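Local coordinates for protein N-methyltransferase (Streptoalloteichus sp. ATCC 53650, PDB 5BSZ) that probably transfers a methyl group from S-adenosylmethionine to the amino group of a deoxysugar, consistent with a role as a sugar N-methyltransferase of kedarcidin biosynthesis, at residues His162-Gly167 and Thr171-Ser176. Numbering follows the deposited sequence.
Sequences HDVVEG and TVVRLS
D163 and R174 face each other as a hydrogen-bonded antiparallel pair, N of D163 reaching O of R174 at 3.0 Å and N of R174 returning to O of D163. V165 and V172 repeat the exchange two residues further along 162-167 and two back along 171-176, V165 N meeting V172 O at 2.8 Å almost straight down the carbonyl. Alternation with non-hydrogen-bonded pairs marks a regular antiparallel pairing, its axes at 172°, and the three-residue connection makes it a beta hairpin. CA-H...O contacts reinforce the weave: CA of H162 lies 3.0 Å from O of R174.

On the face bearing H162, V164, E166, T171, V173 and L175, side chains touch lightly. V164 and V173 run alongside each other, CG1 to CG1 at 4.1 Å. CB of H162 meets CD1 of L175, while chi1 of 71° turns the imidazole off the neighbouring strand. CG of E166 merely packs 3.6 Å from OG1 of T171; that OG1 is hydrogen-bonded to a water oxygen 2.8 Å away.

On the other face, D163 forms a salt bridge with R26, and NE of R174, whose side chain is about 8 Å from bound thymidine, bonds to the hydroxyl of Y191. Helix 18-24 packs here, Y23 also bonding to V172 O. Strand 184-195 pairs with the far edge of 171-181; 160-166 is an outermost strand of this four-stranded sheet, separate from the chain's mixed seven-stranded one, while a second subunit packs against the H162 face.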
ATOM      1  N   HIS A 162       1.849   6.079 -19.762  1.00 25.11           N
ATOM      2  CA  HIS A 162       2.504   6.793 -18.654  1.00 26.05           C
ATOM      3  C   HIS A 162       2.567   8.259 -18.975  1.00 25.73           C
ATOM      4  O   HIS A 162       2.489   8.635 -20.122  1.00 24.78           O
ATOM      5  CB  HIS A 162       3.922   6.296 -18.447  1.00 27.76           C
ATOM      6  CG  HIS A 162       4.869   6.696 -19.535  1.00 29.79           C
ATOM      7  ND1 HIS A 162       5.178   5.863 -20.588  1.00 34.81           N
ATOM      8  CD2 HIS A 162       5.575   7.835 -19.730  1.00 36.37           C
ATOM      9  CE1 HIS A 162       6.036   6.471 -21.388  1.00 38.25           C
ATOM     10  NE2 HIS A 162       6.256   7.685 -20.914  1.00 36.81           N
ATOM     11  N   ASP A 163       2.722   9.094 -17.972  1.00 25.21           N
ATOM     12  CA  ASP A 163       2.913  10.502 -18.195  1.00 27.94           C
ATOM     13  C   ASP A 163       3.810  10.983 -17.057  1.00 32.83           C
ATOM     14  O   ASP A 163       3.874  10.358 -15.997  1.00 30.28           O
ATOM     15  CB  ASP A 163       1.571  11.226 -18.094  1.00 30.51           C
ATOM     16  CG  ASP A 163       1.610  12.648 -18.672  1.00 36.08           C
ATOM     17  OD1 ASP A 163       0.643  13.407 -18.464  1.00 43.19           O
ATOM     18  OD2 ASP A 163       2.587  13.016 -19.363  1.00 39.82           O
ATOM     19  N   VAL A 164       4.452  12.125 -17.245  1.00 28.95           N
ATOM     20  CA  VAL A 164       5.271  12.732 -16.219  1.00 28.39           C
ATOM     21  C   VAL A 164       5.060  14.221 -16.273  1.00 31.30           C
ATOM     22  O   VAL A 164       5.064  14.789 -17.357  1.00 37.27           O
ATOM     23  CB  VAL A 164       6.785  12.535 -16.463  1.00 30.55           C
ATOM     24  CG1 VAL A 164       7.563  13.147 -15.305  1.00 34.38           C
ATOM     25  CG2 VAL A 164       7.152  11.072 -16.626  1.00 33.35           C
ATOM     26  N   VAL A 165       4.927  14.868 -15.123  1.00 32.48           N
ATOM     27  CA  VAL A 165       4.849  16.332 -15.074  1.00 33.51           C
ATOM     28  C   VAL A 165       5.849  16.767 -14.001  1.00 37.09           C
ATOM     29  O   VAL A 165       5.670  16.448 -12.827  1.00 34.25           O
ATOM     30  CB  VAL A 165       3.417  16.778 -14.725  1.00 36.01           C
ATOM     31  CG1 VAL A 165       3.341  18.268 -14.440  1.00 41.02           C
ATOM     32  CG2 VAL A 165       2.470  16.419 -15.863  1.00 40.28           C
ATOM     33  N   GLU A 166       6.904  17.460 -14.409  1.00 34.59           N
ATOM     34  CA  GLU A 166       8.017  17.848 -13.538  1.00 37.61           C
ATOM     35  C   GLU A 166       7.973  19.353 -13.372  1.00 44.85           C
ATOM     36  O   GLU A 166       8.254  20.092 -14.305  1.00 48.08           O
ATOM     37  CB  GLU A 166       9.363  17.403 -14.129  1.00 42.26           C
ATOM     38  CG  GLU A 166      10.546  17.835 -13.270  1.00 48.56           C
ATOM     39  CD  GLU A 166      11.877  17.451 -13.873  1.00 54.85           C
ATOM     40  OE1 GLU A 166      12.904  17.632 -13.189  1.00 60.04           O
ATOM     41  OE2 GLU A 166      11.892  16.957 -15.020  1.00 63.26           O
ATOM     42  N   GLY A 167       7.561  19.814 -12.204  1.00 47.60           N
ATOM     43  CA  GLY A 167       7.401  21.231 -11.958  1.00 49.44           C
ATOM     44  C   GLY A 167       8.535  21.693 -11.061  1.00 58.62           C
ATOM     45  O   GLY A 167       9.510  20.960 -10.819  1.00 51.05           O
ATOM     46  N   THR A 171       7.103  16.784  -8.707  1.00 28.62           N
ATOM     47  CA  THR A 171       7.083  15.889  -9.860  1.00 27.85           C
ATOM     48  C   THR A 171       5.930  14.883  -9.665  1.00 28.61           C
ATOM     49  O   THR A 171       5.788  14.329  -8.591  1.00 25.27           O
ATOM     50  CB  THR A 171       8.397  15.109  -9.967  1.00 25.01           C
ATOM     51  OG1 THR A 171       9.452  15.968 -10.360  1.00 30.48           O
ATOM     52  CG2 THR A 171       8.347  14.052 -11.018  1.00 27.35           C
ATOM     53  N   VAL A 172       5.108  14.650 -10.689  1.00 26.91           N
ATOM     54  CA  VAL A 172       4.058  13.636 -10.641  1.00 27.24           C
ATOM     55  C   VAL A 172       4.210  12.700 -11.813  1.00 25.27           C
ATOM     56  O   VAL A 172       4.334  13.144 -12.948  1.00 30.48           O
ATOM     57  CB  VAL A 172       2.672  14.320 -10.709  1.00 27.27           C
ATOM     58  CG1 VAL A 172       1.536  13.313 -10.673  1.00 28.00           C
ATOM     59  CG2 VAL A 172       2.564  15.305  -9.563  1.00 29.60           C
ATOM     60  N   VAL A 173       4.251  11.402 -11.551  1.00 19.44           N
ATOM     61  CA  VAL A 173       4.278  10.425 -12.592  1.00 21.14           C
ATOM     62  C   VAL A 173       3.019   9.592 -12.541  1.00 21.02           C
ATOM     63  O   VAL A 173       2.480   9.346 -11.456  1.00 22.49           O
ATOM     64  CB  VAL A 173       5.519   9.532 -12.461  1.00 28.78           C
ATOM     65  CG1 VAL A 173       6.761  10.400 -12.432  1.00 28.16           C
ATOM     66  CG2 VAL A 173       5.468   8.745 -11.170  1.00 28.54           C
ATOM     67  N   ARG A 174       2.586   9.133 -13.708  1.00 20.25           N
ATOM     68  CA  ARG A 174       1.362   8.362 -13.862  1.00 22.25           C
ATOM     69  C   ARG A 174       1.569   7.155 -14.719  1.00 20.68           C
ATOM     70  O   ARG A 174       2.257   7.212 -15.731  1.00 24.25           O
ATOM     71  CB  ARG A 174       0.262   9.236 -14.511  1.00 28.28           C
ATOM     72  CG  ARG A 174      -1.082   8.535 -14.714  1.00 31.00           C
ATOM     73  CD  ARG A 174      -2.139   9.444 -15.365  1.00 42.72           C
ATOM     74  NE  ARG A 174      -3.485   8.847 -15.440  1.00 43.56           N
ATOM     75  CZ  ARG A 174      -3.912   8.043 -16.413  1.00 48.25           C
ATOM     76  NH1 ARG A 174      -3.106   7.719 -17.414  1.00 54.71           N
ATOM     77  NH2 ARG A 174      -5.151   7.555 -16.389  1.00 50.25           N
ATOM     78  N   LEU A 175       0.966   6.031 -14.343  1.00 18.76           N
ATOM     79  CA  LEU A 175       1.052   4.823 -15.147  1.00 17.92           C
ATOM     80  C   LEU A 175      -0.335   4.205 -15.149  1.00 25.61           C
ATOM     81  O   LEU A 175      -0.963   4.112 -14.094  1.00 22.65           O
ATOM     82  CB  LEU A 175       2.040   3.839 -14.535  1.00 17.22           C
ATOM     83  CG  LEU A 175       2.381   2.544 -15.222  1.00 18.59           C
ATOM     84  CD1 LEU A 175       2.966   2.914 -16.577  1.00 22.14           C
ATOM     85  CD2 LEU A 175       3.375   1.659 -14.452  1.00 21.50           C
ATOM     86  N   SER A 176      -0.768   3.739 -16.313  1.00 20.74           N
ATOM     87  CA  SER A 176      -2.110   3.210 -16.442  1.00 28.04           C
ATOM     88  C   SER A 176      -2.077   1.950 -17.289  1.00 24.62           C
ATOM     89  O   SER A 176      -1.174   1.767 -18.115  1.00 23.03           O
ATOM     90  CB  SER A 176      -3.011   4.303 -17.022  1.00 31.33           C
ATOM     91  OG  SER A 176      -2.819   4.404 -18.423  1.00 40.55           O
TER
HETATM   92  O   HOH W   1      10.481  18.269  -9.175  1.00 41.48           O